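Local coordinates for NLP/P60 family protein (Bacillus cereus ATCC 10987, PDB 3H41), which probably cleaves gamma-D-glutamyl-L-lysine bonds in murein peptides as a cysteine peptidase, releasing the L-Ala-gamma-D-Glu dipeptide, at residues G201-W206 against E286-I291; L255-H260 against H268-Y273; G277-S282 against I292-P297. All blocks are in the same frame, centred on the assembly; numbering follows the deposited sequence. Where two conformers were deposited one is given.

Interaction 1: residues G201-W206 against E286-I291. With DGL (D-glutamic acid), chain C; ALA (alanine), chain B.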
loop_
_atom_site.group_PDB
_atom_site.type_symbol
_atom_site.label_atom_id
_atom_site.label_comp_id
_atom_site.label_asym_id
_atom_site.label_seq_id
_atom_site.Cartn_x
_atom_site.Cartn_y
_atom_site.Cartn_z
ATOM N N GLY A 201 9.209 -3.783 12.514
ATOM C CA GLY A 201 10.605 -3.820 12.002
ATOM C C GLY A 201 10.797 -3.539 10.528
ATOM O O GLY A 201 11.938 -3.501 10.053
ATOM N N LEU A 202 9.712 -3.349 9.783
ATOM C CA LEU A 202 9.813 -3.018 8.367
ATOM C C LEU A 202 10.194 -1.553 8.201
ATOM O O LEU A 202 9.442 -0.661 8.642
ATOM C CB LEU A 202 8.495 -3.307 7.629
ATOM C CG LEU A 202 8.429 -2.954 6.121
ATOM C CD1 LEU A 202 9.353 -3.797 5.170
ATOM C CD2 LEU A 202 6.914 -3.017 5.643
ATOM N N PRO A 203 11.347 -1.277 7.582
ATOM C CA PRO A 203 11.752 0.124 7.410
ATOM C C PRO A 203 10.812 0.961 6.591
ATOM O O PRO A 203 10.261 0.510 5.573
ATOM C CB PRO A 203 13.130 0.005 6.732
ATOM C CG PRO A 203 13.595 -1.316 7.161
ATOM C CD PRO A 203 12.395 -2.162 7.038
ATOM N N TYR A 204 10.625 2.185 7.066
ATOM C CA TYR A 204 9.819 3.206 6.418
ATOM C C TYR A 204 10.354 3.617 5.066
ATOM O O TYR A 204 11.551 3.643 4.863
ATOM C CB TYR A 204 9.799 4.417 7.347
ATOM C CG TYR A 204 9.020 5.649 6.915
ATOM C CD1 TYR A 204 9.551 6.562 5.999
ATOM C CD2 TYR A 204 7.793 5.945 7.504
ATOM C CE1 TYR A 204 8.826 7.707 5.631
ATOM C CE2 TYR A 204 7.101 7.096 7.177
ATOM C CZ TYR A 204 7.612 7.960 6.240
ATOM O OH TYR A 204 6.889 9.097 5.976
ATOM N N ILE A 205 9.462 3.924 4.133
ATOM C CA ILE A 205 9.858 4.653 2.928
ATOM C C ILE A 205 8.708 5.631 2.592
ATOM O O ILE A 205 7.551 5.292 2.695
ATOM C CB ILE A 205 10.235 3.689 1.764
ATOM C CG1 ILE A 205 11.043 4.396 0.637
ATOM C CG2 ILE A 205 9.011 3.000 1.203
ATOM C CD1 ILE A 205 12.446 4.821 1.063
ATOM N N TRP A 206 9.053 6.842 2.191
ATOM C CA TRP A 206 8.063 7.818 1.725
ATOM C C TRP A 206 7.246 7.245 0.571
ATOM O O TRP A 206 7.775 6.607 -0.321
ATOM C CB TRP A 206 8.765 9.106 1.319
ATOM C CG TRP A 206 7.899 10.276 0.972
ATOM C CD1 TRP A 206 7.792 10.860 -0.257
ATOM C CD2 TRP A 206 7.090 11.058 1.856
ATOM N NE1 TRP A 206 6.970 11.933 -0.205
ATOM C CE2 TRP A 206 6.536 12.105 1.087
ATOM C CE3 TRP A 206 6.793 10.986 3.218
ATOM C CZ2 TRP A 206 5.662 13.037 1.620
ATOM C CZ3 TRP A 206 5.959 11.941 3.764
ATOM C CH2 TRP A 206 5.416 12.969 2.968
ATOM N N GLU A 286 13.933 7.286 9.615
ATOM C CA GLU A 286 14.961 6.857 10.545
ATOM C C GLU A 286 14.548 5.543 11.196
ATOM O O GLU A 286 15.364 4.910 11.846
ATOM C CB GLU A 286 15.197 7.913 11.633
ATOM C CG GLU A 286 15.904 9.178 11.176
ATOM C CD GLU A 286 15.011 10.223 10.527
ATOM O OE1 GLU A 286 13.804 9.983 10.262
ATOM O OE2 GLU A 286 15.542 11.303 10.237
ATOM N N ARG A 287 13.284 5.144 11.054
ATOM C CA ARG A 287 12.758 4.054 11.836
ATOM C C ARG A 287 11.950 3.039 11.006
ATOM O O ARG A 287 12.026 3.027 9.757
ATOM C CB ARG A 287 11.967 4.639 13.002
ATOM C CG ARG A 287 12.880 5.544 13.915
ATOM C CD ARG A 287 12.689 5.325 15.387
ATOM N NE ARG A 287 11.359 5.724 15.830
ATOM C CZ ARG A 287 10.954 6.975 16.049
ATOM N NH1 ARG A 287 11.776 8.011 15.863
ATOM N NH2 ARG A 287 9.705 7.190 16.471
ATOM N N SER A 288 11.282 2.131 11.720
ATOM C CA SER A 288 10.539 1.038 11.125
ATOM C C SER A 288 9.192 0.959 11.792
ATOM O O SER A 288 8.958 1.612 12.822
ATOM C CB SER A 288 11.256 -0.280 11.370
ATOM O OG SER A 288 12.535 -0.244 10.788
ATOM N N VAL A 289 8.317 0.131 11.233
ATOM C CA VAL A 289 7.030 -0.133 11.864
ATOM C C VAL A 289 7.285 -0.517 13.336
ATOM O O VAL A 289 8.071 -1.436 13.650
ATOM C CB VAL A 289 6.217 -1.220 11.147
ATOM C CG1 VAL A 289 4.960 -1.538 11.958
ATOM C CG2 VAL A 289 5.852 -0.748 9.715
ATOM N N GLU A 290 6.587 0.174 14.221
ATOM C CA GLU A 290 6.862 0.101 15.643
ATOM C C GLU A 290 5.633 0.416 16.473
ATOM O O GLU A 290 4.681 1.061 16.008
ATOM C CB GLU A 290 7.926 1.135 16.006
ATOM C CG GLU A 290 7.402 2.586 15.925
ATOM C CD GLU A 290 8.470 3.663 16.244
ATOM O OE1 GLU A 290 9.683 3.346 16.217
ATOM O OE2 GLU A 290 8.073 4.829 16.516
ATOM N N ILE A 291 5.705 0.027 17.747
ATOM C CA ILE A 291 4.676 0.335 18.718
ATOM C C ILE A 291 5.266 1.284 19.771
ATOM O O ILE A 291 6.299 0.981 20.371
ATOM C CB ILE A 291 4.156 -0.964 19.393
ATOM C CG1 ILE A 291 3.252 -1.761 18.434
ATOM C CG2 ILE A 291 3.448 -0.670 20.691
ATOM C CD1 ILE A 291 2.965 -3.188 18.863
HETATM N N DGL C . 2.351 10.780 2.586
HETATM C CA DGL C . 2.269 11.613 3.788
HETATM C C DGL C . 0.845 11.920 4.148
HETATM O O DGL C . 0.542 12.956 4.757
HETATM C CB DGL C . 2.974 10.911 4.961
HETATM C CG DGL C . 3.090 11.773 6.233
HETATM C CD DGL C . 3.560 13.210 6.020
HETATM O OE1 DGL C . 4.725 13.479 6.366
HETATM O OE2 DGL C . 2.786 14.096 5.562
HETATM O OXT DGL C . -0.045 11.102 3.889
HETATM N N ALA B . 1.105 10.660 -0.881
HETATM C CA ALA B . 2.162 10.372 0.186
HETATM C C ALA B . 1.940 11.254 1.409
HETATM O O ALA B . 1.405 12.365 1.290
HETATM C CB ALA B . 3.567 10.621 -0.357
HETATM O O HOH W 1 14.108 -2.685 11.290
#

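Interaction 2: residues L255-H260 against H268-Y273. With DGL (D-glutamic acid), chain C.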
loop_
_atom_site.group_PDB
_atom_site.type_symbol
_atom_site.label_atom_id
_atom_site.label_comp_id
_atom_site.label_asym_id
_atom_site.label_seq_id
_atom_site.Cartn_x
_atom_site.Cartn_y
_atom_site.Cartn_z
ATOM N N LEU A 255 -7.920 5.644 14.287
ATOM C CA LEU A 255 -6.746 6.319 13.707
ATOM C C LEU A 255 -6.524 7.643 14.434
ATOM O O LEU A 255 -7.476 8.402 14.685
ATOM C CB LEU A 255 -6.897 6.567 12.217
ATOM C CG LEU A 255 -6.869 5.294 11.310
ATOM C CD1 LEU A 255 -6.833 5.650 9.803
ATOM C CD2 LEU A 255 -5.750 4.353 11.702
ATOM N N ILE A 256 -5.268 7.895 14.781
ATOM C CA ILE A 256 -4.895 9.109 15.516
ATOM C C ILE A 256 -3.994 9.951 14.629
ATOM O O ILE A 256 -3.106 9.428 13.949
ATOM C CB ILE A 256 -4.205 8.761 16.842
ATOM C CG1 ILE A 256 -4.925 7.608 17.541
ATOM C CG2 ILE A 256 -4.122 9.994 17.756
ATOM C CD1 ILE A 256 -6.372 7.869 17.846
ATOM N N PHE A 257 -4.242 11.262 14.638
ATOM C CA PHE A 257 -3.600 12.197 13.746
ATOM C C PHE A 257 -2.759 13.214 14.493
ATOM O O PHE A 257 -3.083 13.584 15.614
ATOM C CB PHE A 257 -4.678 12.847 12.848
ATOM C CG PHE A 257 -5.378 11.843 12.022
ATOM C CD1 PHE A 257 -4.833 11.421 10.817
ATOM C CD2 PHE A 257 -6.540 11.236 12.477
ATOM C CE1 PHE A 257 -5.468 10.422 10.050
ATOM C CE2 PHE A 257 -7.171 10.244 11.721
ATOM C CZ PHE A 257 -6.642 9.842 10.525
ATOM N N PHE A 258 -1.660 13.618 13.861
ATOM C CA PHE A 258 -0.769 14.627 14.425
ATOM C C PHE A 258 -0.566 15.715 13.398
ATOM O O PHE A 258 -0.384 15.434 12.196
ATOM C CB PHE A 258 0.553 13.986 14.884
ATOM C CG PHE A 258 0.338 12.816 15.805
ATOM C CD1 PHE A 258 0.191 13.021 17.184
ATOM C CD2 PHE A 258 0.122 11.537 15.298
ATOM C CE1 PHE A 258 -0.067 11.947 18.044
ATOM C CE2 PHE A 258 -0.152 10.458 16.168
ATOM C CZ PHE A 258 -0.238 10.674 17.540
ATOM N N ALA A 259 -0.591 16.972 13.863
ATOM C CA ALA A 259 -0.501 18.104 12.969
ATOM C C ALA A 259 0.578 19.086 13.420
ATOM O O ALA A 259 0.897 19.202 14.612
ATOM C CB ALA A 259 -1.905 18.839 12.859
ATOM N N HIS A 260 1.121 19.793 12.457
ATOM C CA HIS A 260 2.110 20.847 12.714
ATOM C C HIS A 260 1.571 21.933 13.639
ATOM O O HIS A 260 0.329 22.094 13.810
ATOM C CB HIS A 260 2.552 21.494 11.394
ATOM C CG HIS A 260 3.351 20.585 10.508
ATOM N ND1 HIS A 260 4.660 20.254 10.779
ATOM C CD2 HIS A 260 3.037 19.959 9.351
ATOM C CE1 HIS A 260 5.115 19.451 9.836
ATOM N NE2 HIS A 260 4.152 19.258 8.955
ATOM N N HIS A 268 0.289 15.818 9.382
ATOM C CA HIS A 268 1.411 15.145 8.733
ATOM C C HIS A 268 1.772 13.777 9.318
ATOM O O HIS A 268 2.783 13.223 8.930
ATOM C CB HIS A 268 2.665 16.043 8.761
ATOM C CG HIS A 268 3.206 16.277 10.136
ATOM N ND1 HIS A 268 4.366 15.688 10.590
ATOM C CD2 HIS A 268 2.724 17.005 11.173
ATOM C CE1 HIS A 268 4.595 16.072 11.836
ATOM N NE2 HIS A 268 3.610 16.864 12.216
ATOM N N HIS A 269 0.989 13.229 10.240
ATOM C CA HIS A 269 1.258 11.878 10.730
ATOM C C HIS A 269 -0.033 11.199 11.151
ATOM O O HIS A 269 -0.971 11.852 11.618
ATOM C CB HIS A 269 2.286 11.874 11.885
ATOM C CG HIS A 269 2.662 10.495 12.332
ATOM N ND1 HIS A 269 3.348 9.617 11.518
ATOM C CD2 HIS A 269 2.382 9.810 13.466
ATOM C CE1 HIS A 269 3.507 8.468 12.152
ATOM N NE2 HIS A 269 2.917 8.554 13.328
ATOM N N VAL A 270 -0.069 9.879 10.983
ATOM C CA VAL A 270 -1.195 9.085 11.401
ATOM C C VAL A 270 -0.655 7.795 12.013
ATOM O O VAL A 270 0.387 7.252 11.556
ATOM C CB VAL A 270 -2.172 8.802 10.265
ATOM C CG1 VAL A 270 -1.469 8.119 9.064
ATOM C CG2 VAL A 270 -3.415 7.997 10.772
ATOM N N ALA A 271 -1.333 7.355 13.062
ATOM C CA ALA A 271 -1.016 6.104 13.742
ATOM C C ALA A 271 -2.332 5.386 14.094
ATOM O O ALA A 271 -3.392 5.964 14.009
ATOM C CB ALA A 271 -0.171 6.401 14.992
HETATM N N MSE A 272 -2.286 4.105 14.416
HETATM C CA MSE A 272 -3.493 3.405 14.872
HETATM C C MSE A 272 -3.373 3.068 16.331
HETATM O O MSE A 272 -2.375 2.478 16.754
HETATM C CB MSE A 272 -3.690 2.079 14.077
HETATM C CG MSE A 272 -4.985 1.398 14.390
HETATM SE SE MSE A 272 -5.341 -0.115 13.212
HETATM C CE MSE A 272 -3.805 -1.119 13.628
ATOM N N TYR A 273 -4.409 3.425 17.085
ATOM C CA TYR A 273 -4.505 3.120 18.503
ATOM C C TYR A 273 -4.642 1.621 18.705
ATOM O O TYR A 273 -5.449 0.975 18.020
ATOM C CB TYR A 273 -5.696 3.855 19.131
ATOM C CG TYR A 273 -5.671 3.808 20.649
ATOM C CD1 TYR A 273 -4.572 4.270 21.356
ATOM C CD2 TYR A 273 -6.757 3.312 21.375
ATOM C CE1 TYR A 273 -4.541 4.226 22.739
ATOM C CE2 TYR A 273 -6.723 3.256 22.768
ATOM C CZ TYR A 273 -5.628 3.722 23.436
ATOM O OH TYR A 273 -5.591 3.661 24.809
HETATM N N DGL C . 2.351 10.780 2.586
HETATM C CA DGL C . 2.269 11.613 3.788
HETATM C C DGL C . 0.845 11.920 4.148
HETATM O O DGL C . 0.542 12.956 4.757
HETATM C CB DGL C . 2.974 10.911 4.961
HETATM C CG DGL C . 3.090 11.773 6.233
HETATM C CD DGL C . 3.560 13.210 6.020
HETATM O OE1 DGL C . 4.725 13.479 6.366
HETATM O OE2 DGL C . 2.786 14.096 5.562
HETATM O OXT DGL C . -0.045 11.102 3.889
#

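Interaction 3: residues G277-S282 against I292-P297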
loop_
_atom_site.group_PDB
_atom_site.type_symbol
_atom_site.label_atom_id
_atom_site.label_comp_id
_atom_site.label_asym_id
_atom_site.label_seq_id
_atom_site.Cartn_x
_atom_site.Cartn_y
_atom_site.Cartn_z
ATOM N N GLY A 277 -3.005 2.709 25.932
ATOM C CA GLY A 277 -2.161 3.893 25.790
ATOM C C GLY A 277 -1.120 3.820 24.681
ATOM O O GLY A 277 -0.306 4.742 24.544
ATOM N N ASN A 278 -1.131 2.735 23.897
ATOM C CA ASN A 278 -0.116 2.531 22.838
ATOM C C ASN A 278 -0.696 2.661 21.427
ATOM O O ASN A 278 -1.914 2.610 21.237
ATOM C CB ASN A 278 0.554 1.181 22.983
ATOM C CG ASN A 278 1.363 1.078 24.245
ATOM O OD1 ASN A 278 2.033 2.039 24.640
ATOM N ND2 ASN A 278 1.258 -0.068 24.931
HETATM N N MSE A 279 0.188 2.862 20.457
HETATM C CA MSE A 279 -0.214 2.995 19.056
HETATM C C MSE A 279 0.812 2.301 18.182
HETATM O O MSE A 279 1.945 2.098 18.584
HETATM C CB MSE A 279 -0.383 4.446 18.630
HETATM C CG MSE A 279 0.870 5.245 18.720
HETATM SE SE MSE A 279 0.493 7.134 18.570
HETATM C CE MSE A 279 2.268 7.516 18.224
ATOM N N ILE A 280 0.386 1.913 16.989
ATOM C CA ILE A 280 1.256 1.296 16.036
ATOM C C ILE A 280 1.290 2.198 14.803
ATOM O O ILE A 280 0.276 2.790 14.469
ATOM C CB ILE A 280 0.803 -0.162 15.701
ATOM C CG1 ILE A 280 1.877 -0.890 14.909
ATOM C CG2 ILE A 280 -0.578 -0.184 15.013
ATOM C CD1 ILE A 280 1.678 -2.474 14.843
ATOM N N HIS A 281 2.482 2.339 14.195
ATOM C CA HIS A 281 2.664 3.179 13.022
ATOM C C HIS A 281 3.920 2.851 12.252
ATOM O O HIS A 281 4.820 2.138 12.730
ATOM C CB HIS A 281 2.636 4.696 13.425
ATOM C CG HIS A 281 3.736 5.138 14.345
ATOM N ND1 HIS A 281 3.859 6.455 14.773
ATOM C CD2 HIS A 281 4.766 4.463 14.921
ATOM C CE1 HIS A 281 4.918 6.559 15.557
ATOM N NE2 HIS A 281 5.471 5.367 15.684
ATOM N N SER A 282 3.970 3.331 11.013
ATOM C CA SER A 282 5.220 3.426 10.251
ATOM C C SER A 282 5.709 4.883 10.277
ATOM O O SER A 282 5.170 5.724 9.564
ATOM C CB SER A 282 5.010 2.954 8.819
ATOM O OG SER A 282 6.270 2.880 8.213
ATOM N N ILE A 292 4.614 2.406 20.012
ATOM C CA ILE A 292 5.054 3.389 21.021
ATOM C C ILE A 292 3.869 3.968 21.803
ATOM O O ILE A 292 2.702 3.854 21.385
ATOM C CB ILE A 292 5.891 4.574 20.413
ATOM C CG1 ILE A 292 5.086 5.395 19.411
ATOM C CG2 ILE A 292 7.200 4.091 19.798
ATOM C CD1 ILE A 292 5.801 6.689 19.005
ATOM N N PRO A 293 4.151 4.607 22.940
ATOM C CA PRO A 293 3.030 5.185 23.658
ATOM C C PRO A 293 2.478 6.361 22.908
ATOM O O PRO A 293 3.259 7.078 22.241
ATOM C CB PRO A 293 3.660 5.694 24.977
ATOM C CG PRO A 293 4.941 4.918 25.136
ATOM C CD PRO A 293 5.394 4.546 23.739
ATOM N N LEU A 294 1.175 6.617 23.065
ATOM C CA LEU A 294 0.573 7.836 22.546
ATOM C C LEU A 294 1.194 9.059 23.227
ATOM O O LEU A 294 1.441 10.085 22.596
ATOM C CB LEU A 294 -0.943 7.808 22.746
ATOM C CG LEU A 294 -1.757 9.035 22.322
ATOM C CD1 LEU A 294 -1.484 9.507 20.854
ATOM C CD2 LEU A 294 -3.201 8.697 22.538
ATOM N N ASN A 295 1.483 8.918 24.510
ATOM C CA ASN A 295 2.154 9.924 25.286
ATOM C C ASN A 295 3.655 9.919 25.045
ATOM O O ASN A 295 4.419 9.690 25.964
ATOM C CB ASN A 295 1.891 9.664 26.765
ATOM C CG ASN A 295 2.269 10.841 27.632
ATOM O OD1 ASN A 295 2.250 11.992 27.179
ATOM N ND2 ASN A 295 2.649 10.562 28.881
ATOM N N THR A 296 4.086 10.111 23.812
ATOM C CA THR A 296 5.510 10.212 23.509
ATOM C C THR A 296 5.748 11.690 23.189
ATOM O O THR A 296 4.941 12.302 22.488
ATOM C CB THR A 296 5.893 9.295 22.339
ATOM O OG1 THR A 296 5.722 7.930 22.756
ATOM C CG2 THR A 296 7.352 9.539 21.852
ATOM N N PRO A 297 6.818 12.287 23.764
ATOM C CA PRO A 297 7.220 13.678 23.468
ATOM C C PRO A 297 7.248 13.932 21.992
ATOM O O PRO A 297 7.824 13.124 21.253
ATOM C CB PRO A 297 8.657 13.768 24.024
ATOM C CG PRO A 297 8.650 12.828 25.165
ATOM C CD PRO A 297 7.686 11.683 24.796
HETATM O O HOH W 2 0.377 6.662 26.338
#

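Interaction 1: residues G201-W206 against E286-I291
Ser-288 points its CB at the bend through Gly-201, Leu-202 and Pro-203, and this CB comes within 3.3 Å of Leu-202 O. With OG anti to its own carbonyl carbon (chi1 -61°), the hydroxyl lies 3.5 Å from Pro-203 CA, and a water donates to Gly-201 O while also bonding Ser-288 OG. Beside it, Val-289 brings only its CG2 branch to the contact, 4.2 Å from Leu-202 CB.

Main-chain bonds carry most of the join. Gly-201 N meets Val-289 O at 2.8 Å in the carbonyl plane, on a lone pair; Val-289 N reaches Leu-202 O at 2.9 Å from above the carbonyl plane; and Tyr-204 N bonds Arg-287 O at 3.1 Å, nearly straight (177° at the hydrogen). Tyr-204 CB rests near that same oxygen, while its ring leads away and its hydroxyl bonds the oxidised Cys-216. Further on, one face of Trp-206 meets the bound dipeptide: ALA CB, 3.5 Å above the ring plane, and DGL N are both offset toward the rim.

Arg-287 grips Glu-290 side-on, NE to OE1 and NH2 to OE2, both partners close to the guanidinium plane. Three main-chain bonds thus tie the segment leading to Trp-206, which probably steadies it, and the salt bridge probably helps orient the carboxylate whose OE2 bonds NE2 of His-281, an inferred active-site residue.

Interaction 2: residues L255-H260 against H268-Y273
This is a buried antiparallel strand pairing, Leu-255 to Ala-259 against His-268 to Tyr-273, at the middle of the six-stranded sheet of the NlpC/P60 domain. The strand directions differ by 152°, and hydrogen-bonded pairs (Ile-256 with Ala-271, Phe-258 with His-269) alternate with non-hydrogen-bonded ones. The Ile-256 and Ala-271 pair is linked in both directions, its Ile-256 N to Ala-271 O bond measuring 2.8 Å. Phe-258 O takes two donors: His-268 N at 2.9 Å, in the carbonyl plane, and His-269 N at a longer 3.3 Å.

On one face the side chains of Phe-257 and Val-270 run alongside each other in a common direction. Val-270 CG2, anti to its backbone N, presses to 3.3 Å from Phe-257 CE1, a tight fit. Leu-255 CD2 reaches CB of Met-272, a selenomethionine, at 3.9 Å, and helix 235-238 packs over this side. The other face carries Phe-258, whose ring edge receives Ala-271 CB, and His-269, beside Phe-258 in the conformer given; Tyr-299 adjoins both rings.

At the ligand end, His-260 and His-268 form a face-to-face stack, centroids 3.8 Å apart and planes at 16°. His-268 CG, set between its backbone N and carbonyl carbon (chi1 66°), lies 3.3 Å from His-260 NE2. The imidazole NE2 of His-268 bonds Glu-302. His-268 CB lies 3.7 Å from DGL OE2, so the stacked residue also lines the pocket.

The doubled donation to Phe-258 O marks a classic beta bulge, two consecutive residues, His-268 and His-269, standing opposite one. His-269, the inferred proton acceptor, bonds His-281 on the next strand; with the inferred nucleophile Cys-216 this is consistent with the Cys-His-His catalytic triad of NlpC/P60 peptidases.

Interaction 3: residues G277-S282 against I292-P297
Met-279 and Ile-292 both place a gamma carbon (Met-279 CG, Ile-292 CG1) in the crowded position between backbone N and carbonyl carbon, chi1 being 62° in each, and the two side chains extend next to each other in one direction. The selenomethionine chain, extended beyond CG, brings Met-279 CE to 3.7 Å from Ile-292 CD1, while Met-279 SE lies 3.8 Å from Leu-294 CD1, the leucine crossing it at about a right angle. His-281, an inferred active-site residue that bonds His-269 through ND1, also crosses Ile-292 at about a right angle, with Ile-292 CD1 3.6 Å from His-281 CE1.

Backbone evidence for the pairing comes from Met-279 and Ile-292, which exchange bonds in both directions, each nearly along the C=O axis of its acceptor. Beyond them Leu-294 N bonds Gly-277 O at 2.8 Å, nearly straight (174° at the hydrogen). A water also donates to Gly-277 O and accepts from Asn-295 N. Thr-296 OG1 bonds Pro-293 O at 2.7 Å, beside an inverse gamma turn centred on Asn-295.

The pairing closes a beta hairpin at the margin of the sheet. Strand 278-281 runs between 290-293 and 267-275; Tyr-299 of helix 299-302 touches Met-279 and Ile-292, and Leu-294 reaches Ile-256 and Phe-258 of strand 255-259.

Overall arrangement
Interaction 2 is the buried core of the set, with mostly apolar side chains on the central strands and His-269 on one face. Interactions 1 and 3 are only partly buried: the first is polar and mostly main-chain, a single bridge between loops, while the third combines hairpin bonds with an apolar cluster. Interactions 1 and 3 both use strand 290-293, and strand 278-281 of interaction 3 pairs with strand 267-275 of interaction 2, Met-272 O lying 2.8 Å from Ile-280 N. Interactions 1 and 2 do not touch, yet both reach DGL. His-281 of interaction 3 joins all three, since its ring bonds a partner in each of the other two.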